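Local structure of uncharacterized protein (Bacteroides eggerthii, 4FTD) at residues Asn128-Phe133 with Gly173-Ile178; Thr269-Val274 with Tyr311-Ile316. The protein is of unknown function but combines a six-bladed beta-propeller with an immunoglobulin-like domain and may act in carbohydrate metabolism. All coordinates share one frame; numbering follows the deposited sequence.

Contact 1: residues Asn128-Phe133 with Gly173-Ile178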
ATOM      1  N   ASN A 128     -16.167 -12.220  -8.826  1.00 52.74           N
ATOM      2  CA  ASN A 128     -17.081 -11.560  -7.913  1.00 47.92           C
ATOM      3  C   ASN A 128     -17.217 -10.045  -8.202  1.00 49.59           C
ATOM      4  O   ASN A 128     -17.490  -9.266  -7.271  1.00 48.82           O
ATOM      5  CB  ASN A 128     -16.654 -11.825  -6.466  1.00 51.12           C
ATOM      6  CG  ASN A 128     -17.767 -11.508  -5.451  1.00 58.88           C
ATOM      7  OD1 ASN A 128     -18.945 -11.838  -5.669  1.00 60.12           O
ATOM      8  ND2 ASN A 128     -17.408 -10.842  -4.358  1.00 55.30           N
ATOM      9  N   ILE A 129     -17.005  -9.636  -9.465  1.00 42.21           N
ATOM     10  CA  ILE A 129     -17.009  -8.219  -9.885  1.00 45.82           C
ATOM     11  C   ILE A 129     -18.226  -7.450  -9.343  1.00 45.86           C
ATOM     12  O   ILE A 129     -19.340  -7.889  -9.517  1.00 42.14           O
ATOM     13  CB  ILE A 129     -16.938  -8.083 -11.444  1.00 47.25           C
ATOM     14  CG1 ILE A 129     -16.750  -6.608 -11.853  1.00 44.58           C
ATOM     15  CG2 ILE A 129     -18.141  -8.763 -12.123  1.00 42.63           C
ATOM     16  CD1 ILE A 129     -16.541  -6.383 -13.337  1.00 46.62           C
ATOM     17  N   TYR A 130     -18.011  -6.337  -8.629  1.00 45.94           N
ATOM     18  CA  TYR A 130     -19.111  -5.503  -8.141  1.00 41.62           C
ATOM     19  C   TYR A 130     -19.960  -5.074  -9.357  1.00 41.99           C
ATOM     20  O   TYR A 130     -19.418  -4.565 -10.333  1.00 38.67           O
ATOM     21  CB  TYR A 130     -18.586  -4.291  -7.353  1.00 47.19           C
ATOM     22  CG  TYR A 130     -19.700  -3.548  -6.712  1.00 42.68           C
ATOM     23  CD1 TYR A 130     -20.373  -4.084  -5.637  1.00 47.58           C
ATOM     24  CD2 TYR A 130     -20.119  -2.293  -7.201  1.00 44.00           C
ATOM     25  CE1 TYR A 130     -21.438  -3.417  -5.058  1.00 50.77           C
ATOM     26  CE2 TYR A 130     -21.216  -1.643  -6.641  1.00 36.68           C
ATOM     27  CZ  TYR A 130     -21.839  -2.184  -5.555  1.00 41.55           C
ATOM     28  OH  TYR A 130     -22.894  -1.539  -5.007  1.00 44.75           O
ATOM     29  N   SER A 131     -21.272  -5.313  -9.314  1.00 41.18           N
ATOM     30  CA  SER A 131     -22.128  -5.245 -10.530  1.00 47.11           C
ATOM     31  C   SER A 131     -22.063  -3.888 -11.235  1.00 46.02           C
ATOM     32  O   SER A 131     -21.983  -3.829 -12.456  1.00 47.06           O
ATOM     33  CB  SER A 131     -23.604  -5.614 -10.210  1.00 49.46           C
ATOM     34  OG  SER A 131     -24.083  -4.675  -9.255  1.00 52.71           O
ATOM     35  N   ASP A 132     -22.039  -2.802 -10.473  1.00 42.39           N
ATOM     36  CA  ASP A 132     -21.897  -1.437 -11.095  1.00 45.16           C
ATOM     37  C   ASP A 132     -20.603  -1.202 -11.831  1.00 40.47           C
ATOM     38  O   ASP A 132     -20.558  -0.464 -12.809  1.00 44.14           O
ATOM     39  CB  ASP A 132     -22.147  -0.343 -10.089  1.00 38.93           C
ATOM     40  CG  ASP A 132     -23.559  -0.386  -9.555  1.00 45.26           C
ATOM     41  OD1 ASP A 132     -24.510  -0.699 -10.297  1.00 47.78           O
ATOM     42  OD2 ASP A 132     -23.722  -0.106  -8.363  1.00 46.25           O
ATOM     43  N   PHE A 133     -19.569  -1.910 -11.404  1.00 41.09           N
ATOM     44  CA  PHE A 133     -18.296  -1.925 -12.101  1.00 39.49           C
ATOM     45  C   PHE A 133     -18.182  -2.831 -13.316  1.00 43.44           C
ATOM     46  O   PHE A 133     -17.104  -2.946 -13.857  1.00 53.73           O
ATOM     47  CB  PHE A 133     -17.130  -2.230 -11.123  1.00 47.08           C
ATOM     48  CG  PHE A 133     -16.690  -1.045 -10.363  1.00 50.22           C
ATOM     49  CD1 PHE A 133     -16.005  -0.063 -11.013  1.00 63.31           C
ATOM     50  CD2 PHE A 133     -16.944  -0.923  -9.010  1.00 65.22           C
ATOM     51  CE1 PHE A 133     -15.597   1.062 -10.361  1.00122.08           C
ATOM     52  CE2 PHE A 133     -16.546   0.199  -8.331  1.00133.73           C
ATOM     53  CZ  PHE A 133     -15.863   1.198  -9.014  1.00177.00           C
ATOM     54  N   GLY A 173     -19.535 -10.334   3.137  1.00 59.13           N
ATOM     55  CA  GLY A 173     -20.091 -10.613   1.814  1.00 61.18           C
ATOM     56  C   GLY A 173     -21.443  -9.965   1.546  1.00 63.41           C
ATOM     57  O   GLY A 173     -22.113 -10.337   0.609  1.00 69.83           O
ATOM     58  N   GLU A 174     -21.834  -8.970   2.334  1.00 57.85           N
ATOM     59  CA  GLU A 174     -23.143  -8.349   2.176  1.00 58.62           C
ATOM     60  C   GLU A 174     -23.012  -7.014   1.457  1.00 53.37           C
ATOM     61  O   GLU A 174     -22.322  -6.119   1.930  1.00 49.76           O
ATOM     62  CB  GLU A 174     -23.810  -8.130   3.538  1.00 62.40           C
ATOM     63  CG  GLU A 174     -23.999  -9.397   4.351  1.00 78.09           C
ATOM     64  CD  GLU A 174     -24.916  -9.209   5.546  1.00 84.68           C
ATOM     65  OE1 GLU A 174     -25.144  -8.055   5.982  1.00102.78           O
ATOM     66  OE2 GLU A 174     -25.414 -10.229   6.049  1.00102.30           O
ATOM     67  N   ILE A 175     -23.722  -6.884   0.345  1.00 53.21           N
ATOM     68  CA  ILE A 175     -23.790  -5.659  -0.465  1.00 52.57           C
ATOM     69  C   ILE A 175     -25.090  -4.929  -0.093  1.00 50.85           C
ATOM     70  O   ILE A 175     -26.187  -5.393  -0.409  1.00 56.02           O
ATOM     71  CB  ILE A 175     -23.709  -6.017  -1.962  1.00 51.23           C
ATOM     72  CG1 ILE A 175     -22.284  -6.494  -2.285  1.00 57.91           C
ATOM     73  CG2 ILE A 175     -24.106  -4.834  -2.841  1.00 45.30           C
ATOM     74  CD1 ILE A 175     -22.080  -6.912  -3.727  1.00 59.44           C
ATOM     75  N   LYS A 176     -24.939  -3.832   0.649  1.00 45.70           N
ATOM     76  CA  LYS A 176     -26.025  -2.977   1.127  1.00 47.56           C
ATOM     77  C   LYS A 176     -25.709  -1.490   0.833  1.00 47.15           C
ATOM     78  O   LYS A 176     -25.182  -0.794   1.691  1.00 50.89           O
ATOM     79  CB  LYS A 176     -26.219  -3.211   2.614  1.00 54.14           C
ATOM     80  CG  LYS A 176     -26.540  -4.686   2.949  1.00 68.14           C
ATOM     81  CD  LYS A 176     -26.584  -4.995   4.449  1.00 80.19           C
ATOM     82  CE  LYS A 176     -27.866  -4.527   5.107  1.00 87.63           C
ATOM     83  NZ  LYS A 176     -27.960  -5.012   6.514  1.00 99.43           N
ATOM     84  N   PRO A 177     -26.061  -1.019  -0.380  1.00 46.18           N
ATOM     85  CA  PRO A 177     -25.803   0.349  -0.806  1.00 47.56           C
ATOM     86  C   PRO A 177     -26.454   1.405   0.039  1.00 49.92           C
ATOM     87  O   PRO A 177     -27.627   1.325   0.368  1.00 47.34           O
ATOM     88  CB  PRO A 177     -26.348   0.390  -2.243  1.00 46.89           C
ATOM     89  CG  PRO A 177     -26.231  -1.033  -2.712  1.00 52.91           C
ATOM     90  CD  PRO A 177     -26.576  -1.839  -1.506  1.00 54.33           C
ATOM     91  N   ILE A 178     -25.672   2.397   0.422  1.00 49.34           N
ATOM     92  CA  ILE A 178     -26.168   3.534   1.149  1.00 44.73           C
ATOM     93  C   ILE A 178     -26.108   4.619   0.076  1.00 45.30           C
ATOM     94  O   ILE A 178     -25.014   5.109  -0.252  1.00 40.73           O
ATOM     95  CB  ILE A 178     -25.255   3.851   2.349  1.00 51.36           C
ATOM     96  CG1 ILE A 178     -25.177   2.663   3.342  1.00 58.36           C
ATOM     97  CG2 ILE A 178     -25.733   5.108   3.060  1.00 48.64           C
ATOM     98  CD1 ILE A 178     -23.842   2.620   4.098  1.00 50.63           C
TER
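Tyr130 meets Ile175 with one edge of its ring, and this edge carries most of an interface that has no hydrogen bond between the two segments. Their backbones stay well apart: the nearest pair of CA atoms, those of Tyr130 and Ile175, are 9.0 Å from each other, so side chains alone span the gap. Only 111 Å² is buried, both sides summed. Ile175 applies two branches to the same edge. Its CG2 methyl lies near the ring plane, 3.7 Å from Tyr130 CE1, while its CD1 methyl sits 3.8 Å from Tyr130 CD1 and equally close to CE1. The extended outer torsion of Ile175 (chi2 179°) carries CD1 far enough to lie beside CG2 along this edge. Farther out, Pro177 CG makes a looser contact with Tyr130 OH, at 4.1 Å. That hydroxyl is hydrogen-bonded to His163 NE2, and the buried ring also touches Leu165 of the same strand, 163-166, and Val150 of strand 147-152. The ring leaves its backbone with CG opposite the amide nitrogen (chi1 -173°), which projects the phenol across to 173-178. With a valine here, the Ile175 methyls would probably face a gap and His163 NE2 would be left without its hydroxyl mate. Just before Ile175, helix 167-171 ends in a Schellman motif whose C-prime residue is Gly173, with positive phi. By its place in the chain, this is an inter-blade connection of a beta-propeller: the loop from strand 120-125 of one sheet to strand 138-143 of the next packs on the run leading into that second sheet's edge strand, 178-179.

Contact 2: residues Thr269-Val274 with Tyr311-Ile316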
ATOM      1  N   THR A 269      -3.098  17.576 -22.509  1.00 46.31           N
ATOM      2  CA  THR A 269      -2.278  18.780 -22.731  1.00 48.99           C
ATOM      3  C   THR A 269      -1.952  19.463 -21.404  1.00 47.56           C
ATOM      4  O   THR A 269      -0.957  20.170 -21.308  1.00 51.46           O
ATOM      5  CB  THR A 269      -2.931  19.820 -23.654  1.00 51.18           C
ATOM      6  OG1 THR A 269      -4.131  20.297 -23.041  1.00 50.66           O
ATOM      7  CG2 THR A 269      -3.214  19.235 -25.076  1.00 46.95           C
ATOM      8  N   GLU A 270      -2.790  19.292 -20.389  1.00 44.29           N
ATOM      9  CA  GLU A 270      -2.571  19.982 -19.128  1.00 43.33           C
ATOM     10  C   GLU A 270      -3.290  19.333 -17.986  1.00 42.26           C
ATOM     11  O   GLU A 270      -4.060  18.410 -18.178  1.00 42.61           O
ATOM     12  CB  GLU A 270      -3.053  21.463 -19.264  1.00 50.25           C
ATOM     13  CG  GLU A 270      -4.444  21.718 -19.922  1.00 49.03           C
ATOM     14  CD  GLU A 270      -5.655  21.614 -18.981  1.00 57.99           C
ATOM     15  OE1 GLU A 270      -5.473  21.293 -17.794  1.00 54.32           O
ATOM     16  OE2 GLU A 270      -6.822  21.866 -19.415  1.00 55.94           O
ATOM     17  N   PHE A 271      -3.023  19.864 -16.798  1.00 38.74           N
ATOM     18  CA  PHE A 271      -3.793  19.647 -15.595  1.00 34.29           C
ATOM     19  C   PHE A 271      -4.285  20.994 -15.102  1.00 40.96           C
ATOM     20  O   PHE A 271      -3.570  21.972 -15.162  1.00 47.33           O
ATOM     21  CB  PHE A 271      -2.927  19.067 -14.484  1.00 39.12           C
ATOM     22  CG  PHE A 271      -2.649  17.608 -14.612  1.00 42.88           C
ATOM     23  CD1 PHE A 271      -1.500  17.166 -15.211  1.00 42.13           C
ATOM     24  CD2 PHE A 271      -3.530  16.680 -14.109  1.00 46.91           C
ATOM     25  CE1 PHE A 271      -1.240  15.828 -15.325  1.00 39.08           C
ATOM     26  CE2 PHE A 271      -3.275  15.340 -14.217  1.00 43.83           C
ATOM     27  CZ  PHE A 271      -2.125  14.910 -14.822  1.00 41.95           C
ATOM     28  N   LEU A 272      -5.507  21.024 -14.606  1.00 39.06           N
ATOM     29  CA  LEU A 272      -6.028  22.110 -13.781  1.00 46.59           C
ATOM     30  C   LEU A 272      -5.671  21.718 -12.361  1.00 43.26           C
ATOM     31  O   LEU A 272      -6.022  20.649 -11.926  1.00 41.83           O
ATOM     32  CB  LEU A 272      -7.553  22.231 -13.896  1.00 43.02           C
ATOM     33  CG  LEU A 272      -8.039  22.562 -15.320  1.00 47.89           C
ATOM     34  CD1 LEU A 272      -9.554  22.786 -15.323  1.00 40.06           C
ATOM     35  CD2 LEU A 272      -7.290  23.759 -15.937  1.00 42.77           C
ATOM     36  N   LYS A 273      -4.893  22.553 -11.683  1.00 42.14           N
ATOM     37  CA  LYS A 273      -4.571  22.406 -10.258  1.00 45.29           C
ATOM     38  C   LYS A 273      -5.537  23.314  -9.477  1.00 47.24           C
ATOM     39  O   LYS A 273      -5.388  24.522  -9.473  1.00 43.47           O
ATOM     40  CB  LYS A 273      -3.111  22.808  -9.969  1.00 53.72           C
ATOM     41  CG  LYS A 273      -2.768  22.660  -8.501  1.00 57.55           C
ATOM     42  CD  LYS A 273      -1.289  22.727  -8.195  1.00 49.10           C
ATOM     43  CE  LYS A 273      -0.785  24.155  -8.171  1.00 60.56           C
ATOM     44  NZ  LYS A 273       0.381  24.239  -7.271  1.00 73.24           N
ATOM     45  N   VAL A 274      -6.493  22.721  -8.793  1.00 42.01           N
ATOM     46  CA  VAL A 274      -7.595  23.455  -8.121  1.00 45.22           C
ATOM     47  C   VAL A 274      -7.351  23.500  -6.608  1.00 47.60           C
ATOM     48  O   VAL A 274      -7.381  22.472  -5.968  1.00 41.54           O
ATOM     49  CB  VAL A 274      -8.920  22.777  -8.422  1.00 39.62           C
ATOM     50  CG1 VAL A 274     -10.091  23.517  -7.757  1.00 41.81           C
ATOM     51  CG2 VAL A 274      -9.146  22.718  -9.941  1.00 40.27           C
ATOM     52  N   TYR A 311       5.232  15.403  -5.325  1.00 50.29           N
ATOM     53  CA  TYR A 311       4.116  14.563  -5.790  1.00 45.03           C
ATOM     54  C   TYR A 311       4.637  13.499  -6.730  1.00 41.71           C
ATOM     55  O   TYR A 311       5.741  13.646  -7.288  1.00 49.86           O
ATOM     56  CB  TYR A 311       3.083  15.415  -6.564  1.00 43.74           C
ATOM     57  CG  TYR A 311       2.446  16.509  -5.730  1.00 46.47           C
ATOM     58  CD1 TYR A 311       3.173  17.650  -5.330  1.00 51.72           C
ATOM     59  CD2 TYR A 311       1.119  16.402  -5.313  1.00 50.53           C
ATOM     60  CE1 TYR A 311       2.590  18.622  -4.531  1.00 57.71           C
ATOM     61  CE2 TYR A 311       0.532  17.383  -4.531  1.00 54.27           C
ATOM     62  CZ  TYR A 311       1.269  18.487  -4.142  1.00 58.71           C
ATOM     63  OH  TYR A 311       0.676  19.426  -3.337  1.00 56.52           O
ATOM     64  N   LEU A 312       3.841  12.446  -6.923  1.00 49.50           N
ATOM     65  CA  LEU A 312       4.168  11.423  -7.891  1.00 43.73           C
ATOM     66  C   LEU A 312       3.130  11.546  -9.000  1.00 45.06           C
ATOM     67  O   LEU A 312       1.951  11.601  -8.752  1.00 43.57           O
ATOM     68  CB  LEU A 312       4.185  10.036  -7.283  1.00 45.03           C
ATOM     69  CG  LEU A 312       5.239   9.676  -6.251  1.00 49.20           C
ATOM     70  CD1 LEU A 312       5.035   8.202  -5.913  1.00 44.39           C
ATOM     71  CD2 LEU A 312       6.649   9.938  -6.797  1.00 46.66           C
ATOM     72  N   TRP A 313       3.606  11.644 -10.233  1.00 45.48           N
ATOM     73  CA  TRP A 313       2.766  11.691 -11.405  1.00 44.53           C
ATOM     74  C   TRP A 313       3.019  10.442 -12.225  1.00 45.23           C
ATOM     75  O   TRP A 313       4.160  10.055 -12.428  1.00 42.00           O
ATOM     76  CB  TRP A 313       3.144  12.912 -12.230  1.00 45.42           C
ATOM     77  CG  TRP A 313       2.503  13.050 -13.580  1.00 44.36           C
ATOM     78  CD1 TRP A 313       1.232  12.676 -13.940  1.00 43.23           C
ATOM     79  CD2 TRP A 313       3.059  13.688 -14.723  1.00 46.88           C
ATOM     80  NE1 TRP A 313       0.984  12.999 -15.238  1.00 44.98           N
ATOM     81  CE2 TRP A 313       2.076  13.652 -15.743  1.00 42.64           C
ATOM     82  CE3 TRP A 313       4.301  14.280 -14.999  1.00 49.08           C
ATOM     83  CZ2 TRP A 313       2.292  14.166 -17.015  1.00 46.33           C
ATOM     84  CZ3 TRP A 313       4.522  14.810 -16.282  1.00 52.71           C
ATOM     85  CH2 TRP A 313       3.518  14.752 -17.271  1.00 54.41           C
ATOM     86  N   SER A 314       1.947   9.790 -12.642  1.00 42.79           N
ATOM     87  CA  SER A 314       2.039   8.729 -13.619  1.00 46.21           C
ATOM     88  C   SER A 314       0.801   8.686 -14.506  1.00 44.61           C
ATOM     89  O   SER A 314      -0.252   9.326 -14.220  1.00 43.38           O
ATOM     90  CB  SER A 314       2.324   7.361 -12.979  1.00 44.38           C
ATOM     91  OG  SER A 314       1.142   6.755 -12.463  1.00 39.61           O
ATOM     92  N   GLY A 315       0.966   7.935 -15.600  1.00 47.76           N
ATOM     93  CA  GLY A 315      -0.058   7.742 -16.622  1.00 45.27           C
ATOM     94  C   GLY A 315       0.244   6.494 -17.447  1.00 40.84           C
ATOM     95  O   GLY A 315       1.213   5.753 -17.174  1.00 44.96           O
ATOM     96  N   ILE A 316      -0.560   6.277 -18.470  1.00 44.79           N
ATOM     97  CA  ILE A 316      -0.477   5.072 -19.279  1.00 44.71           C
ATOM     98  C   ILE A 316       0.905   4.875 -19.869  1.00 50.21           C
ATOM     99  O   ILE A 316       1.460   3.781 -19.773  1.00 50.77           O
ATOM    100  CB  ILE A 316      -1.620   4.991 -20.337  1.00 47.94           C
ATOM    101  CG1 ILE A 316      -3.004   4.997 -19.640  1.00 43.73           C
ATOM    102  CG2 ILE A 316      -1.487   3.739 -21.174  1.00 41.12           C
ATOM    103  CD1 ILE A 316      -3.239   3.897 -18.607  1.00 43.04           C
TER
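Segments 269-274 and 311-316 come no closer than 11.1 Å between CA atoms, at Phe271 and Trp313, a spacing too wide for backbone pairing and suited to two sheets packed through their side chains. Each strand lies between two others in its own four-stranded antiparallel sheet, and the two sheets are consecutive blades of the six-bladed beta-propeller. No hydrogen bond joins the two segments; Phe271 instead pairs its backbone with Leu290 of strand 281-291 in its own blade.

The contact itself is one aromatic pair, both residues buried, covering 77 Å² in sum. Phe271 directs an edge at the face of the Trp313 indole in an offset edge-to-face (T-shaped) arrangement. The evidence is a separation of 5.3 Å between the centroids of the Phe271 ring and the five-membered ring of Trp313, with the planes at 83°. Two atoms of the phenyl do the touching: CE1 lies 3.6 Å from Trp313 NE1 and 4.0 Å from Trp313 CE2, while Phe271 CZ is 3.7 Å from that same NE1. The offset therefore centres the edge near the nitrogen. With CG anti to the backbone N (chi1 173°), Trp313 swings its indole into the path of the Phe271 edge.

Val302 of strand 300-304 touches both rings, and Phe262 packs against Phe271 while making its own edge-to-face pair with Tyr311, so the aromatic cluster extends along the blade interface. The indole N-H is used in-blade: Trp313 NE1 donates to Thr300 OG1, and this hydroxyl is also hydrogen-bonded to Ser314 O.

In the fold
Both contacts belong to the propeller, at separate places in it: their centres are 30 Å apart and their nearest atoms about 15 Å, so neither touches the other. Along the chain they follow in series, contact 1 closing before contact 2 opens. Contact 1 is partly buried and joins a largely loop segment with a short 3-10 turn to the run that enters strand 178-179. Contact 2 is fully buried and links two later, consecutive blades through their strands. Contact 1 thus packs an inter-blade loop against the blade it leads into, whereas contact 2 is a side-chain interface between two blades. Neither contact includes a ligand or an identified active site.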